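Local coordinates for indole-3-pyruvate decarboxylase (Azospirillum brasilense, PDB 2NXW), which catalyses the decarboxylation of indole-3-pyruvate to indole-3-acetaldehyde, a step of auxin biosynthesis, using thiamine diphosphate and a metal ion, at residues Pro360-Pro364 with Met408-Asp412; Pro252-Phe257 with Thr268-Tyr274; Tyr92-Phe97 with Asp139-Phe145. One frame throughout, in Å; residues are numbered along the deposited sequence.

Three contacts of one chain illustrate how chemistry follows position in a fold. Interaction 3, the buried one, joins two short helices of the N-terminal thiamine diphosphate-binding domain beside the cofactor, and its central polar link is a side-chain amide. Interactions 1 and 2 are partly buried and lie on the opposite side of the chain's centre, about 42 and 40 Å from interaction 3 between centres. Interaction 2 is chiefly backbone pairing at the margin of the central-domain sheet. Interaction 1 joins two loops through a tyrosine ring approached on both faces and a bridging water. These two touch where Met408 packs on Phe257 and Pro360 on Leu271, whereas interaction 3 meets neither.

Interaction 1: residues Pro360-Pro364 with Met408-Asp412; sequences PHAYP and MDMID
Tyr363 and Ile411 form the close-packed part of this contact. The CG1 methylene of Ile411 lies over one face of the phenol ring, 3.7 Å from the ring centroid of Tyr363 and 17° off the normal, a clear CH-pi interaction displaced toward the rim. On the opposite face, within 360-364 itself, His361 ND1 stands 3.8 Å above the centre of the Tyr363 ring. With CG anti to the backbone N (chi1 -176°), the imidazole swings forward over the residue two places on, but steeply inclined, so that an atom of its rim and not its face lies over the phenol. The imidazole also turns an edge to the buried Asp409, whose OD1 is 2.9 Å from His361 NE2 and about as near to CE1, ring and carboxylate planes being 34° apart. Asp409 OD2 has a weak hydrogen bond to Thr548. At the phenol edge, Tyr363 CD1 is 3.4 Å from Asp409 O. Asp409 O also lies 3.4 Å from Pro364 CD.

The partners belong to different parts of the three-domain architecture of thiamine diphosphate decarboxylases. Residues 360-364 lie in the long connection between helices 337-346 and 376-388, while 408-412 turn from helix 402-407 toward the edge strand 415-416 of the C-terminal cofactor-binding domain. Asn384 of helix 376-388 ties the two together, its ND2 donating to the carbonyls of both Pro364 and Asp409 and its OD1 accepting from Ile411 N.

At the far end of the phenol the fit is looser, and a water replaces direct contact: it is hydrogen-bonded to Tyr363 OH at 2.8 Å and accepts from Asp412 N at 3.1 Å. Beyond it, the carboxylate of Asp412 forms a salt bridge with Arg260.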
ATOM      1  N   PRO A 360      36.907  27.649 -14.804  1.00 44.24           N
ATOM      2  CA  PRO A 360      36.243  27.989 -13.544  1.00 44.68           C
ATOM      3  C   PRO A 360      36.751  27.087 -12.420  1.00 44.68           C
ATOM      4  O   PRO A 360      37.227  27.569 -11.386  1.00 45.27           O
ATOM      5  CB  PRO A 360      34.772  27.745 -13.861  1.00 45.04           C
ATOM      6  CG  PRO A 360      34.834  26.576 -14.797  1.00 45.19           C
ATOM      7  CD  PRO A 360      35.973  26.967 -15.721  1.00 44.10           C
ATOM      8  N   HIS A 361      36.657  25.776 -12.634  1.00 43.04           N
ATOM      9  CA  HIS A 361      37.108  24.811 -11.639  1.00 41.61           C
ATOM     10  C   HIS A 361      38.594  24.522 -11.791  1.00 40.04           C
ATOM     11  O   HIS A 361      39.039  24.015 -12.823  1.00 40.62           O
ATOM     12  CB  HIS A 361      36.313  23.507 -11.752  1.00 42.08           C
ATOM     13  CG  HIS A 361      36.652  22.506 -10.692  1.00 42.38           C
ATOM     14  ND1 HIS A 361      37.806  21.752 -10.720  1.00 42.25           N
ATOM     15  CD2 HIS A 361      36.012  22.170  -9.546  1.00 42.64           C
ATOM     16  CE1 HIS A 361      37.862  20.996  -9.638  1.00 42.65           C
ATOM     17  NE2 HIS A 361      36.786  21.231  -8.908  1.00 42.52           N
ATOM     18  N   ALA A 362      39.355  24.855 -10.757  1.00 37.38           N
ATOM     19  CA  ALA A 362      40.793  24.633 -10.762  1.00 35.66           C
ATOM     20  C   ALA A 362      41.097  23.194 -10.360  1.00 32.84           C
ATOM     21  O   ALA A 362      40.846  22.786  -9.225  1.00 34.06           O
ATOM     22  CB  ALA A 362      41.470  25.599  -9.804  1.00 35.79           C
ATOM     23  N   TYR A 363      41.632  22.430 -11.304  1.00 29.84           N
ATOM     24  CA  TYR A 363      41.980  21.037 -11.061  1.00 26.17           C
ATOM     25  C   TYR A 363      43.321  20.934 -10.357  1.00 24.50           C
ATOM     26  O   TYR A 363      44.275  21.629 -10.705  1.00 25.42           O
ATOM     27  CB  TYR A 363      42.046  20.273 -12.382  1.00 25.68           C
ATOM     28  CG  TYR A 363      40.693  20.030 -12.997  1.00 26.82           C
ATOM     29  CD1 TYR A 363      39.880  18.992 -12.539  1.00 27.42           C
ATOM     30  CD2 TYR A 363      40.209  20.850 -14.014  1.00 28.34           C
ATOM     31  CE1 TYR A 363      38.619  18.774 -13.079  1.00 28.95           C
ATOM     32  CE2 TYR A 363      38.946  20.641 -14.559  1.00 29.14           C
ATOM     33  CZ  TYR A 363      38.158  19.601 -14.085  1.00 29.93           C
ATOM     34  OH  TYR A 363      36.907  19.386 -14.608  1.00 33.27           O
ATOM     35  N   PRO A 364      43.412  20.058  -9.350  1.00 22.01           N
ATOM     36  CA  PRO A 364      44.661  19.877  -8.609  1.00 20.48           C
ATOM     37  C   PRO A 364      45.755  19.255  -9.470  1.00 20.14           C
ATOM     38  O   PRO A 364      45.528  18.265 -10.173  1.00 18.49           O
ATOM     39  CB  PRO A 364      44.246  18.971  -7.454  1.00 19.87           C
ATOM     40  CG  PRO A 364      43.132  18.159  -8.055  1.00 21.05           C
ATOM     41  CD  PRO A 364      42.348  19.187  -8.824  1.00 20.77           C
ATOM     42  N   MET A 408      35.563  13.871  -8.972  1.00 15.44           N
ATOM     43  CA  MET A 408      35.022  15.197  -9.262  1.00 17.15           C
ATOM     44  C   MET A 408      36.161  16.177  -9.541  1.00 16.39           C
ATOM     45  O   MET A 408      35.957  17.196 -10.210  1.00 18.24           O
ATOM     46  CB  MET A 408      34.186  15.716  -8.083  1.00 19.54           C
ATOM     47  CG  MET A 408      32.894  14.948  -7.817  1.00 24.21           C
ATOM     48  SD  MET A 408      31.735  15.050  -9.206  1.00 28.24           S
ATOM     49  CE  MET A 408      31.257  16.759  -9.132  1.00 28.51           C
ATOM     50  N   ASP A 409      37.355  15.873  -9.030  1.00 15.89           N
ATOM     51  CA  ASP A 409      38.512  16.737  -9.236  1.00 15.52           C
ATOM     52  C   ASP A 409      39.510  16.203 -10.257  1.00 15.76           C
ATOM     53  O   ASP A 409      40.670  16.621 -10.293  1.00 16.11           O
ATOM     54  CB  ASP A 409      39.216  17.014  -7.899  1.00 16.74           C
ATOM     55  CG  ASP A 409      38.438  17.982  -7.031  1.00 19.05           C
ATOM     56  OD1 ASP A 409      37.734  18.843  -7.597  1.00 20.17           O
ATOM     57  OD2 ASP A 409      38.536  17.888  -5.791  1.00 17.48           O
ATOM     58  N   MET A 410      39.049  15.277 -11.097  1.00 14.90           N
ATOM     59  CA  MET A 410      39.897  14.718 -12.147  1.00 14.90           C
ATOM     60  C   MET A 410      39.462  15.226 -13.512  1.00 15.07           C
ATOM     61  O   MET A 410      38.271  15.339 -13.786  1.00 17.20           O
ATOM     62  CB  MET A 410      39.806  13.193 -12.150  1.00 14.47           C
ATOM     63  CG  MET A 410      40.598  12.537 -11.050  1.00 14.71           C
ATOM     64  SD  MET A 410      40.383  10.746 -11.126  1.00 18.58           S
ATOM     65  CE  MET A 410      41.328  10.257  -9.697  1.00 17.55           C
ATOM     66  N   ILE A 411      40.434  15.542 -14.363  1.00 16.01           N
ATOM     67  CA  ILE A 411      40.129  15.993 -15.717  1.00 16.01           C
ATOM     68  C   ILE A 411      39.710  14.740 -16.493  1.00 15.71           C
ATOM     69  O   ILE A 411      40.452  13.765 -16.539  1.00 18.14           O
ATOM     70  CB  ILE A 411      41.373  16.612 -16.374  1.00 16.47           C
ATOM     71  CG1 ILE A 411      41.838  17.814 -15.544  1.00 16.51           C
ATOM     72  CG2 ILE A 411      41.049  17.029 -17.805  1.00 17.63           C
ATOM     73  CD1 ILE A 411      43.205  18.344 -15.942  1.00 17.93           C
ATOM     74  N   ASP A 412      38.529  14.771 -17.099  1.00 17.17           N
ATOM     75  CA  ASP A 412      38.043  13.603 -17.826  1.00 16.80           C
ATOM     76  C   ASP A 412      37.437  13.926 -19.181  1.00 17.50           C
ATOM     77  O   ASP A 412      37.339  15.086 -19.574  1.00 19.66           O
ATOM     78  CB  ASP A 412      36.985  12.881 -16.984  1.00 18.99           C
ATOM     79  CG  ASP A 412      35.768  13.747 -16.716  1.00 20.02           C
ATOM     80  OD1 ASP A 412      35.181  14.302 -17.679  1.00 20.39           O
ATOM     81  OD2 ASP A 412      35.390  13.875 -15.538  1.00 24.79           O
TER
HETATM   82  O   HOH W   1      36.685  17.057 -16.150  1.00 33.33           O

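Interaction 2: residues Pro252-Phe257 with Thr268-Tyr274; sequences PVVTTF and TPPLGTY
Pro270 presses its ring against the side chains of Val253 and Thr255, and its CG comes within 3.4 Å of Thr255 CG2, tighter than usual for two carbons. With OG1 of Thr255 set between the backbone N and carbonyl carbon (chi1 55°), the methyl branch faces the proline. Val254 points to the other side of the strand, where its CG1 meets Tyr274 CB at 3.9 Å.

Around this apolar centre runs a backbone ladder. Leu271 N donates to Val253 O at 2.8 Å. Thr255 N donates to Gly272 O, and Tyr274 N to Thr255 O at 2.9 Å. The last two make a single parallel bridge between Thr255 and Thr273, laying the returning chain along strand 253-255, the outermost strand on its side of the central-domain sheet. Strand 225-229 pairs with its other edge.

Further out, the hydroxyls Thr255 OG1 and Thr273 OG1 stand 3.0 Å apart. A water continues the ladder, accepting from Phe257 N at 2.8 Å and donating to Tyr274 O. Tyr274 is hydrogen-bonded through OH to Glu288. The clear hydrogen bonds across the segments are all main-chain ones, and the polar cost is Thr268 O, buried without a partner, 3.8 Å from Val253 CG2.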
ATOM      1  N   PRO A 252      22.711  33.170 -16.242  1.00 16.23           N
ATOM      2  CA  PRO A 252      23.808  32.306 -15.787  1.00 16.51           C
ATOM      3  C   PRO A 252      23.490  30.835 -16.018  1.00 15.77           C
ATOM      4  O   PRO A 252      22.353  30.397 -15.819  1.00 16.81           O
ATOM      5  CB  PRO A 252      23.915  32.644 -14.304  1.00 17.85           C
ATOM      6  CG  PRO A 252      23.568  34.103 -14.283  1.00 17.18           C
ATOM      7  CD  PRO A 252      22.367  34.164 -15.207  1.00 16.78           C
ATOM      8  N   VAL A 253      24.506  30.084 -16.436  1.00 15.11           N
ATOM      9  CA  VAL A 253      24.364  28.664 -16.730  1.00 15.61           C
ATOM     10  C   VAL A 253      25.125  27.806 -15.730  1.00 15.21           C
ATOM     11  O   VAL A 253      26.262  28.118 -15.373  1.00 16.49           O
ATOM     12  CB  VAL A 253      24.910  28.362 -18.135  1.00 15.19           C
ATOM     13  CG1 VAL A 253      24.746  26.886 -18.462  1.00 15.53           C
ATOM     14  CG2 VAL A 253      24.182  29.218 -19.165  1.00 16.65           C
ATOM     15  N   VAL A 254      24.494  26.719 -15.299  1.00 14.94           N
ATOM     16  CA  VAL A 254      25.093  25.770 -14.359  1.00 14.89           C
ATOM     17  C   VAL A 254      24.653  24.364 -14.779  1.00 15.65           C
ATOM     18  O   VAL A 254      23.619  24.201 -15.418  1.00 16.07           O
ATOM     19  CB  VAL A 254      24.595  26.040 -12.909  1.00 15.19           C
ATOM     20  CG1 VAL A 254      25.133  24.992 -11.941  1.00 19.01           C
ATOM     21  CG2 VAL A 254      25.022  27.429 -12.469  1.00 17.17           C
ATOM     22  N   THR A 255      25.439  23.341 -14.465  1.00 15.08           N
ATOM     23  CA  THR A 255      25.009  21.986 -14.803  1.00 15.36           C
ATOM     24  C   THR A 255      24.785  21.194 -13.534  1.00 15.22           C
ATOM     25  O   THR A 255      25.300  21.556 -12.478  1.00 15.51           O
ATOM     26  CB  THR A 255      26.060  21.199 -15.638  1.00 17.02           C
ATOM     27  OG1 THR A 255      27.316  21.199 -14.947  1.00 23.72           O
ATOM     28  CG2 THR A 255      26.236  21.812 -17.008  1.00 19.22           C
ATOM     29  N   THR A 256      23.974  20.148 -13.626  1.00 14.11           N
ATOM     30  CA  THR A 256      23.779  19.251 -12.494  1.00 14.86           C
ATOM     31  C   THR A 256      24.880  18.204 -12.660  1.00 16.19           C
ATOM     32  O   THR A 256      25.597  18.209 -13.663  1.00 16.19           O
ATOM     33  CB  THR A 256      22.440  18.513 -12.553  1.00 14.46           C
ATOM     34  OG1 THR A 256      22.337  17.823 -13.805  1.00 15.36           O
ATOM     35  CG2 THR A 256      21.288  19.490 -12.368  1.00 15.30           C
ATOM     36  N   PHE A 257      25.017  17.299 -11.697  1.00 16.31           N
ATOM     37  CA  PHE A 257      26.044  16.267 -11.804  1.00 16.76           C
ATOM     38  C   PHE A 257      25.909  15.456 -13.093  1.00 16.27           C
ATOM     39  O   PHE A 257      26.901  15.187 -13.776  1.00 17.04           O
ATOM     40  CB  PHE A 257      25.974  15.311 -10.609  1.00 17.33           C
ATOM     41  CG  PHE A 257      26.925  14.162 -10.714  1.00 18.53           C
ATOM     42  CD1 PHE A 257      28.290  14.352 -10.519  1.00 20.40           C
ATOM     43  CD2 PHE A 257      26.469  12.899 -11.073  1.00 20.00           C
ATOM     44  CE1 PHE A 257      29.184  13.295 -10.682  1.00 21.68           C
ATOM     45  CE2 PHE A 257      27.357  11.839 -11.243  1.00 21.91           C
ATOM     46  CZ  PHE A 257      28.716  12.041 -11.045  1.00 21.13           C
ATOM     47  N   THR A 268      28.350  30.344 -24.032  1.00 17.71           N
ATOM     48  CA  THR A 268      27.994  30.623 -22.639  1.00 19.17           C
ATOM     49  C   THR A 268      28.037  29.286 -21.901  1.00 18.82           C
ATOM     50  O   THR A 268      27.008  28.645 -21.666  1.00 19.73           O
ATOM     51  CB  THR A 268      26.588  31.284 -22.509  1.00 19.22           C
ATOM     52  OG1 THR A 268      25.572  30.393 -22.989  1.00 20.06           O
ATOM     53  CG2 THR A 268      26.539  32.579 -23.314  1.00 20.06           C
ATOM     54  N   PRO A 269      29.248  28.836 -21.537  1.00 18.14           N
ATOM     55  CA  PRO A 269      29.461  27.572 -20.832  1.00 18.25           C
ATOM     56  C   PRO A 269      29.045  27.626 -19.370  1.00 17.99           C
ATOM     57  O   PRO A 269      28.868  28.700 -18.802  1.00 18.24           O
ATOM     58  CB  PRO A 269      30.960  27.339 -21.009  1.00 17.97           C
ATOM     59  CG  PRO A 269      31.503  28.731 -20.916  1.00 18.09           C
ATOM     60  CD  PRO A 269      30.530  29.537 -21.755  1.00 18.44           C
ATOM     61  N   PRO A 270      28.866  26.458 -18.742  1.00 18.43           N
ATOM     62  CA  PRO A 270      28.468  26.422 -17.334  1.00 18.31           C
ATOM     63  C   PRO A 270      29.517  27.076 -16.437  1.00 18.52           C
ATOM     64  O   PRO A 270      30.716  26.943 -16.678  1.00 19.74           O
ATOM     65  CB  PRO A 270      28.338  24.927 -17.056  1.00 18.40           C
ATOM     66  CG  PRO A 270      27.933  24.368 -18.378  1.00 19.19           C
ATOM     67  CD  PRO A 270      28.861  25.104 -19.322  1.00 18.62           C
ATOM     68  N   LEU A 271      29.055  27.789 -15.413  1.00 18.08           N
ATOM     69  CA  LEU A 271      29.941  28.435 -14.452  1.00 17.97           C
ATOM     70  C   LEU A 271      30.557  27.354 -13.580  1.00 19.20           C
ATOM     71  O   LEU A 271      31.611  27.550 -12.971  1.00 20.96           O
ATOM     72  CB  LEU A 271      29.150  29.403 -13.570  1.00 19.41           C
ATOM     73  CG  LEU A 271      28.521  30.607 -14.268  1.00 20.44           C
ATOM     74  CD1 LEU A 271      27.459  31.225 -13.375  1.00 22.72           C
ATOM     75  CD2 LEU A 271      29.606  31.620 -14.610  1.00 22.50           C
ATOM     76  N   GLY A 272      29.876  26.214 -13.525  1.00 17.98           N
ATOM     77  CA  GLY A 272      30.333  25.088 -12.734  1.00 18.53           C
ATOM     78  C   GLY A 272      29.234  24.053 -12.619  1.00 18.16           C
ATOM     79  O   GLY A 272      28.181  24.171 -13.260  1.00 17.99           O
ATOM     80  N   THR A 273      29.483  23.036 -11.803  1.00 18.74           N
ATOM     81  CA  THR A 273      28.529  21.961 -11.576  1.00 18.77           C
ATOM     82  C   THR A 273      27.993  22.016 -10.153  1.00 18.83           C
ATOM     83  O   THR A 273      28.753  22.008  -9.186  1.00 20.43           O
ATOM     84  CB  THR A 273      29.192  20.592 -11.804  1.00 20.21           C
ATOM     85  OG1 THR A 273      29.638  20.508 -13.161  1.00 23.63           O
ATOM     86  CG2 THR A 273      28.217  19.458 -11.520  1.00 21.40           C
ATOM     87  N   TYR A 274      26.675  22.080 -10.028  1.00 17.45           N
ATOM     88  CA  TYR A 274      26.046  22.097  -8.717  1.00 17.57           C
ATOM     89  C   TYR A 274      25.925  20.654  -8.208  1.00 18.49           C
ATOM     90  O   TYR A 274      25.403  19.789  -8.908  1.00 19.72           O
ATOM     91  CB  TYR A 274      24.650  22.712  -8.808  1.00 18.88           C
ATOM     92  CG  TYR A 274      23.860  22.611  -7.524  1.00 19.46           C
ATOM     93  CD1 TYR A 274      23.940  23.599  -6.548  1.00 18.50           C
ATOM     94  CD2 TYR A 274      23.043  21.508  -7.279  1.00 20.86           C
ATOM     95  CE1 TYR A 274      23.220  23.492  -5.356  1.00 19.53           C
ATOM     96  CE2 TYR A 274      22.327  21.392  -6.099  1.00 22.30           C
ATOM     97  CZ  TYR A 274      22.419  22.389  -5.143  1.00 21.46           C
ATOM     98  OH  TYR A 274      21.689  22.275  -3.983  1.00 23.40           O
TER
HETATM   99  O   HOH W   2      23.504  17.958  -9.387  1.00 19.48           O

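Interaction 3: residues Tyr92-Phe97 with Asp139-Phe145; sequences YGAGAF and DTQFQVF
Gln141 reaches across to the turn at Gly93, where its OE1 accepts from Gly93 N at 2.8 Å, a nearly straight bond lying in the carbonyl plane of the amide. The same OE1 sits 3.5 Å above one face of the Tyr92 ring, toward its rim, while Gln141 NE2 touches Ala96 CB at 3.4 Å. The Phe97 ring, its plane 79° from the amide's, brings CZ and CE1 to the CA and CB end of Gln141. Phe145 CZ points edge-on at Ala96 O, 3.3 Å away. Tyr92 OH is 3.1 Å from Asp139 OD2, though which acceptor takes its proton is not settled.

The next shell fixes these groups. With CG anti to its backbone N (chi1 -177°) and the chain extended beyond, Gln141 spans the gap, its NE2 held by Ser117 OG and Tyr180 OH. A water joins Tyr92 OH to Gln141 N. Asp139 OD2 accepts from Phe142 N, an Asx motif, and Glu182 OE1 brings a like charge close to it. At the phi of Gly93 (88°), the N-cap of helix 94-97, a CB would run into the preceding carbonyl O. Ala94 and Gly95 touch thiamine diphosphate.

Phe97 meets Tyr421 of the second subunit, and Val144 its own counterpart there. Within the chain, Ala96 and Phe145 pack on strand 113-119, Tyr92 and Phe142 on Glu182 of strand 179-184, and Val144 and Phe145 on helix 100-108.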
ATOM      1  N   TYR A  92      15.210 -16.651 -16.595  1.00 14.28           N
ATOM      2  CA  TYR A  92      14.093 -16.578 -15.663  1.00 13.62           C
ATOM      3  C   TYR A  92      14.474 -16.968 -14.249  1.00 13.19           C
ATOM      4  O   TYR A  92      15.282 -17.875 -14.033  1.00 15.07           O
ATOM      5  CB  TYR A  92      12.968 -17.500 -16.144  1.00 15.25           C
ATOM      6  CG  TYR A  92      11.607 -17.146 -15.591  1.00 17.29           C
ATOM      7  CD1 TYR A  92      10.970 -15.981 -16.001  1.00 20.29           C
ATOM      8  CD2 TYR A  92      10.961 -17.968 -14.666  1.00 22.56           C
ATOM      9  CE1 TYR A  92       9.719 -15.626 -15.515  1.00 23.99           C
ATOM     10  CE2 TYR A  92       9.690 -17.618 -14.162  1.00 23.30           C
ATOM     11  CZ  TYR A  92       9.085 -16.441 -14.601  1.00 24.53           C
ATOM     12  OH  TYR A  92       7.838 -16.063 -14.149  1.00 29.53           O
ATOM     13  N   GLY A  93      13.873 -16.277 -13.288  1.00 12.34           N
ATOM     14  CA  GLY A  93      14.130 -16.600 -11.903  1.00 13.61           C
ATOM     15  C   GLY A  93      15.326 -15.887 -11.307  1.00 11.86           C
ATOM     16  O   GLY A  93      15.467 -14.668 -11.424  1.00 13.69           O
ATOM     17  N   ALA A  94      16.188 -16.664 -10.657  1.00 12.75           N
ATOM     18  CA  ALA A  94      17.371 -16.122  -9.994  1.00 12.40           C
ATOM     19  C   ALA A  94      18.168 -15.144 -10.844  1.00 13.23           C
ATOM     20  O   ALA A  94      18.570 -14.078 -10.362  1.00 13.87           O
ATOM     21  CB  ALA A  94      18.272 -17.265  -9.514  1.00 12.29           C
ATOM     22  N   GLY A  95      18.396 -15.500 -12.107  1.00 13.70           N
ATOM     23  CA  GLY A  95      19.151 -14.623 -12.990  1.00 14.27           C
ATOM     24  C   GLY A  95      18.558 -13.226 -13.064  1.00 13.71           C
ATOM     25  O   GLY A  95      19.248 -12.222 -12.857  1.00 14.01           O
ATOM     26  N   ALA A  96      17.262 -13.151 -13.343  1.00 12.80           N
ATOM     27  CA  ALA A  96      16.585 -11.868 -13.435  1.00 12.23           C
ATOM     28  C   ALA A  96      16.510 -11.130 -12.091  1.00 12.38           C
ATOM     29  O   ALA A  96      16.758  -9.924 -12.023  1.00 11.91           O
ATOM     30  CB  ALA A  96      15.171 -12.070 -14.017  1.00 12.54           C
ATOM     31  N   PHE A  97      16.165 -11.849 -11.025  1.00 12.21           N
ATOM     32  CA  PHE A  97      16.058 -11.203  -9.723  1.00 12.64           C
ATOM     33  C   PHE A  97      17.397 -10.634  -9.276  1.00 12.43           C
ATOM     34  O   PHE A  97      17.442  -9.648  -8.544  1.00 12.44           O
ATOM     35  CB  PHE A  97      15.545 -12.181  -8.666  1.00 13.30           C
ATOM     36  CG  PHE A  97      14.085 -12.499  -8.797  1.00 17.80           C
ATOM     37  CD1 PHE A  97      13.143 -11.480  -8.849  1.00 20.01           C
ATOM     38  CD2 PHE A  97      13.657 -13.824  -8.874  1.00 19.16           C
ATOM     39  CE1 PHE A  97      11.771 -11.771  -8.979  1.00 20.10           C
ATOM     40  CE2 PHE A  97      12.303 -14.131  -9.003  1.00 22.08           C
ATOM     41  CZ  PHE A  97      11.356 -13.105  -9.057  1.00 20.96           C
ATOM     42  N   ASP A 139       2.690 -12.990 -12.455  1.00 26.74           N
ATOM     43  CA  ASP A 139       3.818 -13.711 -11.870  1.00 25.61           C
ATOM     44  C   ASP A 139       4.721 -12.777 -11.072  1.00 23.02           C
ATOM     45  O   ASP A 139       4.844 -11.590 -11.376  1.00 21.48           O
ATOM     46  CB  ASP A 139       4.645 -14.399 -12.964  1.00 29.81           C
ATOM     47  CG  ASP A 139       5.180 -13.417 -13.999  1.00 33.39           C
ATOM     48  OD1 ASP A 139       4.346 -12.726 -14.626  1.00 37.32           O
ATOM     49  OD2 ASP A 139       6.423 -13.336 -14.189  1.00 33.22           O
ATOM     50  N   THR A 140       5.354 -13.334 -10.050  1.00 19.26           N
ATOM     51  CA  THR A 140       6.253 -12.583  -9.181  1.00 17.29           C
ATOM     52  C   THR A 140       7.319 -11.782  -9.929  1.00 15.62           C
ATOM     53  O   THR A 140       7.534 -10.606  -9.639  1.00 15.40           O
ATOM     54  CB  THR A 140       6.954 -13.542  -8.196  1.00 17.27           C
ATOM     55  OG1 THR A 140       5.959 -14.243  -7.435  1.00 20.74           O
ATOM     56  CG2 THR A 140       7.872 -12.780  -7.244  1.00 17.77           C
ATOM     57  N   GLN A 141       7.985 -12.411 -10.889  1.00 15.24           N
ATOM     58  CA  GLN A 141       9.030 -11.703 -11.611  1.00 14.34           C
ATOM     59  C   GLN A 141       8.502 -10.496 -12.368  1.00 14.79           C
ATOM     60  O   GLN A 141       9.075  -9.414 -12.302  1.00 14.63           O
ATOM     61  CB  GLN A 141       9.756 -12.652 -12.571  1.00 14.85           C
ATOM     62  CG  GLN A 141      10.908 -11.995 -13.314  1.00 14.13           C
ATOM     63  CD  GLN A 141      11.806 -12.996 -14.012  1.00 15.39           C
ATOM     64  OE1 GLN A 141      12.248 -13.977 -13.412  1.00 16.10           O
ATOM     65  NE2 GLN A 141      12.088 -12.748 -15.287  1.00 14.40           N
ATOM     66  N   PHE A 142       7.416 -10.683 -13.106  1.00 16.61           N
ATOM     67  CA  PHE A 142       6.843  -9.579 -13.860  1.00 17.82           C
ATOM     68  C   PHE A 142       6.428  -8.463 -12.899  1.00 17.20           C
ATOM     69  O   PHE A 142       6.678  -7.287 -13.162  1.00 17.99           O
ATOM     70  CB  PHE A 142       5.627 -10.073 -14.655  1.00 18.64           C
ATOM     71  CG  PHE A 142       5.234  -9.179 -15.797  1.00 20.99           C
ATOM     72  CD1 PHE A 142       5.679  -9.443 -17.089  1.00 21.74           C
ATOM     73  CD2 PHE A 142       4.419  -8.075 -15.580  1.00 22.31           C
ATOM     74  CE1 PHE A 142       5.313  -8.613 -18.159  1.00 22.77           C
ATOM     75  CE2 PHE A 142       4.047  -7.239 -16.641  1.00 22.79           C
ATOM     76  CZ  PHE A 142       4.498  -7.515 -17.927  1.00 22.32           C
ATOM     77  N   GLN A 143       5.816  -8.837 -11.774  1.00 17.41           N
ATOM     78  CA  GLN A 143       5.360  -7.850 -10.799  1.00 17.63           C
ATOM     79  C   GLN A 143       6.501  -7.041 -10.187  1.00 17.12           C
ATOM     80  O   GLN A 143       6.340  -5.865  -9.878  1.00 19.09           O
ATOM     81  CB  GLN A 143       4.555  -8.527  -9.694  1.00 19.83           C
ATOM     82  CG  GLN A 143       3.272  -9.169 -10.197  1.00 21.80           C
ATOM     83  CD  GLN A 143       2.381  -8.183 -10.929  1.00 23.52           C
ATOM     84  OE1 GLN A 143       1.975  -7.165 -10.372  1.00 26.40           O
ATOM     85  NE2 GLN A 143       2.075  -8.479 -12.188  1.00 26.22           N
ATOM     86  N   VAL A 144       7.643  -7.682  -9.986  1.00 14.52           N
ATOM     87  CA  VAL A 144       8.788  -6.978  -9.435  1.00 14.83           C
ATOM     88  C   VAL A 144       9.360  -6.038 -10.492  1.00 13.77           C
ATOM     89  O   VAL A 144       9.629  -4.871 -10.210  1.00 14.75           O
ATOM     90  CB  VAL A 144       9.873  -7.983  -8.954  1.00 14.22           C
ATOM     91  CG1 VAL A 144      11.204  -7.277  -8.745  1.00 14.01           C
ATOM     92  CG2 VAL A 144       9.427  -8.631  -7.649  1.00 15.14           C
ATOM     93  N   PHE A 145       9.527  -6.519 -11.723  1.00 13.65           N
ATOM     94  CA  PHE A 145      10.094  -5.646 -12.737  1.00 14.05           C
ATOM     95  C   PHE A 145       9.211  -4.474 -13.133  1.00 13.58           C
ATOM     96  O   PHE A 145       9.714  -3.432 -13.539  1.00 14.47           O
ATOM     97  CB  PHE A 145      10.546  -6.448 -13.965  1.00 14.63           C
ATOM     98  CG  PHE A 145      11.944  -6.998 -13.822  1.00 15.35           C
ATOM     99  CD1 PHE A 145      12.173  -8.235 -13.216  1.00 14.89           C
ATOM    100  CD2 PHE A 145      13.036  -6.226 -14.200  1.00 14.99           C
ATOM    101  CE1 PHE A 145      13.477  -8.692 -12.983  1.00 16.20           C
ATOM    102  CE2 PHE A 145      14.347  -6.670 -13.969  1.00 16.81           C
ATOM    103  CZ  PHE A 145      14.564  -7.906 -13.359  1.00 15.68           C
TER
HETATM  104  O   HOH W   3       7.878 -15.349 -11.436  1.00 28.19           O